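Local coordinates for Lmo0305 protein (Listeria monocytogenes, PDB 3PJ0) that belongs to the beta-eliminating lyase family of pyridoxal-phosphate proteins and carries its cofactor covalently bound, its precise function being unassigned, at residues 52-64 and 192-206. Residues are numbered along the deposited sequence; the frame is centred on the assembly and turned at random.
Sequences DFETKIAKILGKQ and AEEICALFDSVYVSF
Lys-63 drives its ammonium into the turn that joins helix 192-196 to strand 201-205. NZ donates to Phe-199 O at 2.8 Å, nearly in line with the carbonyl. A second bond runs from NZ to Cys-196 O at 3.0 Å, from above that carbonyl's plane. A water links NZ to Asp-200 O. The chain bends at chi2 (-57°), then runs straight past Cys-196 CB. Phe-199 N, closing the type I turn, reaches Cys-196 O from the opposite face, so two donors grip one oxygen. Beside it, Leu-61 forks: CD2 lies 3.9 Å from Cys-196 SG and also meets Ala-192 CB, while CD1 touches Val-202 CG1 and, tip to tip, Val-204 CG2. Helix 48-61 thus packs on the mixed sheet of the PLP-dependent aminotransferase-like fold, where strand 201-205 lies between strands 173-178 and 216-220. Farther along, with CG anti to the backbone N (chi1 -173°), the Phe-53 ring is sent from the helix toward Phe-206 and turns its edge to one face of that ring in a T-shaped pair, centroids 5.2 Å apart; Ile-57 CD1 adds to this cluster at 4.0 Å from Phe-206 CZ. At the helix end, Gly-62 forms a Schellman motif, its CA 3.8 Å from Glu-193 CG, and a water bridges Ile-60 O to Glu-193 N. Helix 243-256 flanks both rings through Ile-246 and Ala-249.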
ATOM      1  N   ASP A  52       7.886 -14.944  -7.634  1.00 12.95           N
ATOM      2  CA  ASP A  52       9.316 -15.182  -7.709  1.00 13.94           C
ATOM      3  C   ASP A  52      10.073 -14.389  -6.635  1.00 13.41           C
ATOM      4  O   ASP A  52      11.023 -14.904  -6.065  1.00 12.78           O
ATOM      5  CB  ASP A  52       9.875 -14.855  -9.084  1.00 14.84           C
ATOM      6  CG  ASP A  52       9.318 -15.774 -10.186  1.00 16.38           C
ATOM      7  OD1 ASP A  52       8.551 -16.689  -9.893  1.00 19.92           O
ATOM      8  OD2 ASP A  52       9.611 -15.516 -11.354  1.00 20.91           O
ATOM      9  N   PHE A  53       9.659 -13.143  -6.372  1.00 12.06           N
ATOM     10  CA  PHE A  53      10.358 -12.339  -5.369  1.00 11.68           C
ATOM     11  C   PHE A  53      10.109 -12.900  -3.978  1.00 10.61           C
ATOM     12  O   PHE A  53      11.030 -12.995  -3.160  1.00 10.22           O
ATOM     13  CB  PHE A  53       9.952 -10.870  -5.428  1.00 11.31           C
ATOM     14  CG  PHE A  53      10.769  -9.985  -4.528  1.00 11.94           C
ATOM     15  CD1 PHE A  53      12.106  -9.757  -4.798  1.00 11.41           C
ATOM     16  CD2 PHE A  53      10.198  -9.392  -3.410  1.00 12.71           C
ATOM     17  CE1 PHE A  53      12.875  -8.951  -3.931  1.00 12.77           C
ATOM     18  CE2 PHE A  53      10.937  -8.590  -2.571  1.00 11.88           C
ATOM     19  CZ  PHE A  53      12.282  -8.355  -2.842  1.00 10.95           C
ATOM     20  N   GLU A  54       8.871 -13.268  -3.696  1.00 11.13           N
ATOM     21  CA  GLU A  54       8.556 -13.902  -2.402  1.00 11.10           C
ATOM     22  C   GLU A  54       9.393 -15.177  -2.193  1.00 11.04           C
ATOM     23  O   GLU A  54      10.025 -15.363  -1.154  1.00 10.68           O
ATOM     24  CB  GLU A  54       7.064 -14.233  -2.327  1.00 11.29           C
ATOM     25  CG  GLU A  54       6.172 -12.956  -2.265  1.00 11.73           C
ATOM     26  CD  GLU A  54       4.702 -13.217  -2.379  1.00 12.15           C
ATOM     27  OE1 GLU A  54       4.324 -14.284  -2.944  1.00 12.37           O
ATOM     28  OE2 GLU A  54       3.899 -12.336  -1.958  1.00 11.73           O
ATOM     29  N   THR A  55       9.428 -16.030  -3.209  1.00 11.49           N
ATOM     30  CA  THR A  55      10.203 -17.315  -3.116  1.00 11.85           C
ATOM     31  C   THR A  55      11.695 -17.060  -2.869  1.00 11.42           C
ATOM     32  O   THR A  55      12.318 -17.706  -2.038  1.00 11.22           O
ATOM     33  CB  THR A  55       9.964 -18.181  -4.356  1.00 11.82           C
ATOM     34  OG1 THR A  55       8.555 -18.398  -4.470  1.00 13.91           O
ATOM     35  CG2 THR A  55      10.658 -19.561  -4.227  1.00 15.82           C
ATOM     36  N   LYS A  56      12.240 -16.068  -3.557  1.00 12.05           N
ATOM     37  CA  LYS A  56      13.646 -15.690  -3.411  1.00 11.82           C
ATOM     38  C   LYS A  56      14.020 -15.184  -2.009  1.00 11.83           C
ATOM     39  O   LYS A  56      15.047 -15.585  -1.440  1.00 11.17           O
ATOM     40  CB  LYS A  56      13.963 -14.599  -4.415  1.00 12.58           C
ATOM     41  CG  LYS A  56      15.349 -14.011  -4.315  1.00 12.75           C
ATOM     42  CD  LYS A  56      15.548 -12.958  -5.380  1.00 12.96           C
ATOM     43  CE  LYS A  56      16.826 -12.223  -5.202  1.00 14.06           C
ATOM     44  NZ  LYS A  56      17.162 -11.396  -6.415  1.00 14.36           N
ATOM     45  N   ILE A  57      13.205 -14.292  -1.461  1.00 10.74           N
ATOM     46  CA  ILE A  57      13.493 -13.740  -0.141  1.00 11.00           C
ATOM     47  C   ILE A  57      13.198 -14.804   0.915  1.00 10.92           C
ATOM     48  O   ILE A  57      13.937 -14.935   1.888  1.00 11.32           O
ATOM     49  CB  ILE A  57      12.709 -12.433   0.122  1.00 10.57           C
ATOM     50  CG1 ILE A  57      13.030 -11.407  -0.996  1.00 11.57           C
ATOM     51  CG2 ILE A  57      13.051 -11.883   1.511  1.00  9.98           C
ATOM     52  CD1 ILE A  57      14.497 -11.010  -1.096  1.00 12.74           C
ATOM     53  N   ALA A  58      12.165 -15.614   0.706  1.00 11.24           N
ATOM     54  CA  ALA A  58      11.903 -16.696   1.651  1.00 11.82           C
ATOM     55  C   ALA A  58      13.133 -17.612   1.741  1.00 12.69           C
ATOM     56  O   ALA A  58      13.534 -17.974   2.831  1.00 12.93           O
ATOM     57  CB  ALA A  58      10.627 -17.499   1.286  1.00 11.08           C
ATOM     58  N   LYS A  59      13.738 -17.958   0.605  1.00 13.18           N
ATOM     59  CA  LYS A  59      14.935 -18.816   0.603  1.00 14.26           C
ATOM     60  C   LYS A  59      16.137 -18.146   1.321  1.00 13.56           C
ATOM     61  O   LYS A  59      16.849 -18.785   2.108  1.00 12.26           O
ATOM     62  CB  LYS A  59      15.295 -19.210  -0.826  1.00 14.82           C
ATOM     63  CG  LYS A  59      16.492 -20.124  -0.951  1.00 18.72           C
ATOM     64  CD  LYS A  59      16.655 -20.564  -2.379  1.00 21.24           C
ATOM     65  CE  LYS A  59      17.745 -21.594  -2.542  1.00 25.28           C
ATOM     66  NZ  LYS A  59      17.910 -21.946  -3.985  1.00 29.52           N
ATOM     67  N   ILE A  60      16.335 -16.851   1.068  1.00 12.99           N
ATOM     68  CA  ILE A  60      17.402 -16.076   1.737  1.00 12.68           C
ATOM     69  C   ILE A  60      17.212 -16.004   3.273  1.00 11.74           C
ATOM     70  O   ILE A  60      18.167 -16.059   4.031  1.00 10.77           O
ATOM     71  CB  ILE A  60      17.486 -14.653   1.146  1.00 12.48           C
ATOM     72  CG1 ILE A  60      18.174 -14.698  -0.229  1.00 15.11           C
ATOM     73  CG2 ILE A  60      18.267 -13.737   2.056  1.00 14.75           C
ATOM     74  CD1 ILE A  60      17.921 -13.458  -1.081  1.00 14.50           C
ATOM     75  N   LEU A  61      15.965 -15.947   3.709  1.00 11.32           N
ATOM     76  CA  LEU A  61      15.654 -15.928   5.129  1.00 11.20           C
ATOM     77  C   LEU A  61      15.468 -17.305   5.752  1.00 11.25           C
ATOM     78  O   LEU A  61      15.287 -17.418   6.980  1.00 10.12           O
ATOM     79  CB  LEU A  61      14.414 -15.091   5.372  1.00 10.68           C
ATOM     80  CG  LEU A  61      14.442 -13.644   4.837  1.00 10.97           C
ATOM     81  CD1 LEU A  61      13.100 -12.979   5.099  1.00 11.77           C
ATOM     82  CD2 LEU A  61      15.612 -12.896   5.495  1.00 10.98           C
ATOM     83  N   GLY A  62      15.565 -18.357   4.938  1.00 11.33           N
ATOM     84  CA  GLY A  62      15.424 -19.741   5.432  1.00 12.25           C
ATOM     85  C   GLY A  62      14.037 -20.099   5.953  1.00 12.03           C
ATOM     86  O   GLY A  62      13.898 -20.917   6.859  1.00 12.96           O
ATOM     87  N   LYS A  63      13.009 -19.513   5.358  1.00 11.63           N
ATOM     88  CA  LYS A  63      11.624 -19.769   5.756  1.00 11.76           C
ATOM     89  C   LYS A  63      10.870 -20.468   4.617  1.00 12.15           C
ATOM     90  O   LYS A  63      11.267 -20.386   3.441  1.00 12.48           O
ATOM     91  CB  LYS A  63      10.921 -18.468   6.170  1.00 11.78           C
ATOM     92  CG  LYS A  63      11.533 -17.736   7.350  1.00 10.50           C
ATOM     93  CD  LYS A  63      11.607 -18.638   8.566  1.00 12.88           C
ATOM     94  CE  LYS A  63      12.319 -17.979   9.760  1.00 13.94           C
ATOM     95  NZ  LYS A  63      12.303 -18.961  10.912  1.00 13.53           N
ATOM     96  N   GLN A  64       9.789 -21.159   4.962  1.00 12.02           N
ATOM     97  CA  GLN A  64       9.009 -21.896   3.967  1.00 12.53           C
ATOM     98  C   GLN A  64       8.375 -20.993   2.907  1.00 12.18           C
ATOM     99  O   GLN A  64       8.350 -21.323   1.726  1.00 12.13           O
ATOM    100  CB  GLN A  64       7.889 -22.709   4.644  1.00 13.57           C
ATOM    101  CG  GLN A  64       8.332 -23.836   5.593  1.00 15.45           C
ATOM    102  CD  GLN A  64       7.149 -24.686   6.079  1.00 21.48           C
ATOM    103  OE1 GLN A  64       6.006 -24.211   6.153  1.00 15.65           O
ATOM    104  NE2 GLN A  64       7.424 -25.964   6.411  1.00 22.08           N
ATOM    105  N   ALA A 192      21.641 -14.090   7.098  1.00 11.07           N
ATOM    106  CA  ALA A 192      20.258 -13.719   7.352  1.00 10.95           C
ATOM    107  C   ALA A 192      19.484 -14.945   7.820  1.00 10.79           C
ATOM    108  O   ALA A 192      18.701 -14.848   8.763  1.00 11.58           O
ATOM    109  CB  ALA A 192      19.629 -13.119   6.119  1.00 12.03           C
ATOM    110  N   GLU A 193      19.707 -16.087   7.170  1.00 11.15           N
ATOM    111  CA  GLU A 193      19.055 -17.348   7.531  1.00 11.05           C
ATOM    112  C   GLU A 193      19.365 -17.755   8.967  1.00 11.38           C
ATOM    113  O   GLU A 193      18.474 -18.158   9.717  1.00 11.56           O
ATOM    114  CB  GLU A 193      19.461 -18.468   6.558  1.00 12.11           C
ATOM    115  CG  GLU A 193      18.899 -19.819   6.910  1.00 14.47           C
ATOM    116  CD  GLU A 193      19.126 -20.883   5.832  1.00 20.87           C
ATOM    117  OE1 GLU A 193      19.890 -20.648   4.877  1.00 23.09           O
ATOM    118  OE2 GLU A 193      18.528 -21.970   5.962  1.00 24.24           O
ATOM    119  N   GLU A 194      20.633 -17.674   9.350  1.00 10.80           N
ATOM    120  CA  GLU A 194      21.042 -18.049  10.709  1.00 11.23           C
ATOM    121  C   GLU A 194      20.343 -17.213  11.760  1.00 10.98           C
ATOM    122  O   GLU A 194      19.824 -17.756  12.726  1.00 12.04           O
ATOM    123  CB  GLU A 194      22.556 -17.945  10.895  1.00 12.20           C
ATOM    124  CG  GLU A 194      23.307 -19.075  10.265  1.00 13.10           C
ATOM    125  CD  GLU A 194      24.794 -18.982  10.510  1.00 13.82           C
ATOM    126  OE1 GLU A 194      25.455 -18.116   9.888  1.00 15.06           O
ATOM    127  OE2 GLU A 194      25.292 -19.754  11.342  1.00 15.23           O
ATOM    128  N   ILE A 195      20.292 -15.900  11.549  1.00  9.21           N
ATOM    129  CA  ILE A 195      19.634 -14.994  12.487  1.00  9.16           C
ATOM    130  C   ILE A 195      18.125 -15.289  12.546  1.00  9.20           C
ATOM    131  O   ILE A 195      17.546 -15.426  13.625  1.00  9.29           O
ATOM    132  CB  ILE A 195      19.889 -13.505  12.082  1.00  9.03           C
ATOM    133  CG1 ILE A 195      21.380 -13.166  12.183  1.00 10.55           C
ATOM    134  CG2 ILE A 195      19.130 -12.497  12.968  1.00  8.06           C
ATOM    135  CD1 ILE A 195      21.740 -11.843  11.463  1.00  8.67           C
ATOM    136  N   CYS A 196      17.511 -15.420  11.373  1.00  9.19           N
ATOM    137  CA  CYS A 196      16.072 -15.667  11.294  1.00 10.04           C
ATOM    138  C   CYS A 196      15.639 -17.040  11.822  1.00 10.59           C
ATOM    139  O   CYS A 196      14.454 -17.215  12.179  1.00 10.07           O
ATOM    140  CB  CYS A 196      15.580 -15.508   9.867  1.00  9.32           C
ATOM    141  SG  CYS A 196      15.653 -13.810   9.267  1.00 10.75           S
ATOM    142  N   ALA A 197      16.573 -17.995  11.852  1.00 10.83           N
ATOM    143  CA  ALA A 197      16.291 -19.354  12.349  1.00 11.24           C
ATOM    144  C   ALA A 197      15.871 -19.388  13.821  1.00 11.86           C
ATOM    145  O   ALA A 197      15.304 -20.394  14.286  1.00 11.92           O
ATOM    146  CB  ALA A 197      17.496 -20.293  12.137  1.00 11.58           C
ATOM    147  N   LEU A 198      16.177 -18.320  14.554  1.00 10.59           N
ATOM    148  CA  LEU A 198      15.839 -18.264  15.969  1.00 11.29           C
ATOM    149  C   LEU A 198      14.419 -17.723  16.194  1.00 10.52           C
ATOM    150  O   LEU A 198      13.959 -17.678  17.336  1.00 11.09           O
ATOM    151  CB  LEU A 198      16.835 -17.360  16.701  1.00 10.73           C
ATOM    152  CG  LEU A 198      18.306 -17.766  16.691  1.00 11.94           C
ATOM    153  CD1 LEU A 198      19.117 -16.663  17.433  1.00 12.33           C
ATOM    154  CD2 LEU A 198      18.463 -19.108  17.349  1.00 13.75           C
ATOM    155  N   PHE A 199      13.730 -17.355  15.110  1.00 11.04           N
ATOM    156  CA  PHE A 199      12.432 -16.697  15.165  1.00 11.16           C
ATOM    157  C   PHE A 199      11.362 -17.484  14.442  1.00 11.68           C
ATOM    158  O   PHE A 199      11.638 -18.185  13.487  1.00 12.49           O
ATOM    159  CB  PHE A 199      12.541 -15.305  14.482  1.00 11.13           C
ATOM    160  CG  PHE A 199      13.403 -14.336  15.236  1.00 10.50           C
ATOM    161  CD1 PHE A 199      12.841 -13.531  16.222  1.00  9.43           C
ATOM    162  CD2 PHE A 199      14.765 -14.249  14.980  1.00  9.99           C
ATOM    163  CE1 PHE A 199      13.630 -12.628  16.949  1.00 11.69           C
ATOM    164  CE2 PHE A 199      15.573 -13.355  15.708  1.00 11.59           C
ATOM    165  CZ  PHE A 199      14.992 -12.536  16.683  1.00 11.69           C
ATOM    166  N   ASP A 200      10.144 -17.359  14.925  1.00 11.74           N
ATOM    167  CA  ASP A 200       8.986 -17.935  14.267  1.00 12.27           C
ATOM    168  C   ASP A 200       8.613 -17.169  13.000  1.00 11.53           C
ATOM    169  O   ASP A 200       8.168 -17.761  12.031  1.00 12.31           O
ATOM    170  CB  ASP A 200       7.804 -17.896  15.226  1.00 12.17           C
ATOM    171  CG  ASP A 200       7.970 -18.856  16.347  1.00 14.13           C
ATOM    172  OD1 ASP A 200       7.859 -20.067  16.061  1.00 17.37           O
ATOM    173  OD2 ASP A 200       8.235 -18.439  17.486  1.00 12.06           O
ATOM    174  N   SER A 201       8.690 -15.849  13.050  1.00 11.38           N
ATOM    175  CA  SER A 201       8.351 -15.026  11.898  1.00 10.34           C
ATOM    176  C   SER A 201       9.308 -13.851  11.811  1.00 10.53           C
ATOM    177  O   SER A 201       9.958 -13.476  12.793  1.00  9.98           O
ATOM    178  CB  SER A 201       6.879 -14.556  11.954  1.00  9.62           C
ATOM    179  OG  SER A 201       6.593 -13.860  13.168  1.00 10.14           O
ATOM    180  N   VAL A 202       9.411 -13.281  10.621  1.00  9.48           N
ATOM    181  CA  VAL A 202      10.305 -12.140  10.394  1.00  8.87           C
ATOM    182  C   VAL A 202       9.755 -11.182   9.345  1.00  9.03           C
ATOM    183  O   VAL A 202       9.186 -11.587   8.328  1.00  7.45           O
ATOM    184  CB  VAL A 202      11.713 -12.604   9.977  1.00 10.20           C
ATOM    185  CG1 VAL A 202      11.639 -13.673   8.870  1.00 10.76           C
ATOM    186  CG2 VAL A 202      12.634 -11.385   9.570  1.00  9.47           C
ATOM    187  N   TYR A 203      10.004  -9.907   9.601  1.00  8.11           N
ATOM    188  CA  TYR A 203       9.712  -8.818   8.707  1.00  8.06           C
ATOM    189  C   TYR A 203      11.024  -8.166   8.295  1.00  7.79           C
ATOM    190  O   TYR A 203      11.874  -7.919   9.154  1.00  8.21           O
ATOM    191  CB  TYR A 203       8.833  -7.776   9.402  1.00  8.94           C
ATOM    192  CG  TYR A 203       9.154  -6.357   8.987  1.00  8.10           C
ATOM    193  CD1 TYR A 203       8.964  -5.940   7.670  1.00  9.29           C
ATOM    194  CD2 TYR A 203       9.664  -5.452   9.904  1.00  8.88           C
ATOM    195  CE1 TYR A 203       9.319  -4.659   7.263  1.00  8.83           C
ATOM    196  CE2 TYR A 203       9.956  -4.138   9.536  1.00  8.93           C
ATOM    197  CZ  TYR A 203       9.799  -3.742   8.211  1.00  7.93           C
ATOM    198  OH  TYR A 203      10.120  -2.440   7.842  1.00  8.99           O
ATOM    199  N   VAL A 204      11.198  -7.960   6.989  1.00  8.27           N
ATOM    200  CA  VAL A 204      12.347  -7.225   6.447  1.00  8.57           C
ATOM    201  C   VAL A 204      11.869  -6.077   5.515  1.00  7.77           C
ATOM    202  O   VAL A 204      10.840  -6.181   4.835  1.00  7.44           O
ATOM    203  CB  VAL A 204      13.389  -8.155   5.715  1.00  8.33           C
ATOM    204  CG1 VAL A 204      14.036  -9.123   6.705  1.00  7.08           C
ATOM    205  CG2 VAL A 204      12.742  -8.901   4.539  1.00  9.79           C
ATOM    206  N   SER A 205      12.631  -4.981   5.481  1.00  8.83           N
ATOM    207  CA  SER A 205      12.348  -3.822   4.642  1.00  8.55           C
ATOM    208  C   SER A 205      13.273  -3.749   3.425  1.00  9.66           C
ATOM    209  O   SER A 205      14.423  -4.244   3.453  1.00 10.68           O
ATOM    210  CB  SER A 205      12.536  -2.516   5.431  1.00  9.72           C
ATOM    211  OG  SER A 205      12.072  -1.397   4.676  1.00  7.51           O
ATOM    212  N   PHE A 206      12.789  -3.081   2.376  1.00  8.88           N
ATOM    213  CA  PHE A 206      13.618  -2.821   1.193  1.00  8.55           C
ATOM    214  C   PHE A 206      13.863  -1.323   0.965  1.00  9.44           C
ATOM    215  O   PHE A 206      14.413  -0.948  -0.065  1.00 10.17           O
ATOM    216  CB  PHE A 206      13.001  -3.526  -0.019  1.00  8.60           C
ATOM    217  CG  PHE A 206      12.987  -4.981   0.158  1.00  7.58           C
ATOM    218  CD1 PHE A 206      14.133  -5.727  -0.085  1.00  9.19           C
ATOM    219  CD2 PHE A 206      11.901  -5.604   0.731  1.00  7.46           C
ATOM    220  CE1 PHE A 206      14.158  -7.086   0.157  1.00 10.88           C
ATOM    221  CE2 PHE A 206      11.919  -6.948   0.987  1.00  9.16           C
ATOM    222  CZ  PHE A 206      13.062  -7.704   0.712  1.00  9.91           C
TER
HETATM  223  O   HOH W   1      20.847 -16.087   4.349  1.00 11.62           O
HETATM  224  O   HOH W   2      15.833 -19.225   8.983  1.00 14.90           O
HETATM  225  O   HOH W   3       9.590 -20.099  10.974  1.00 20.42           O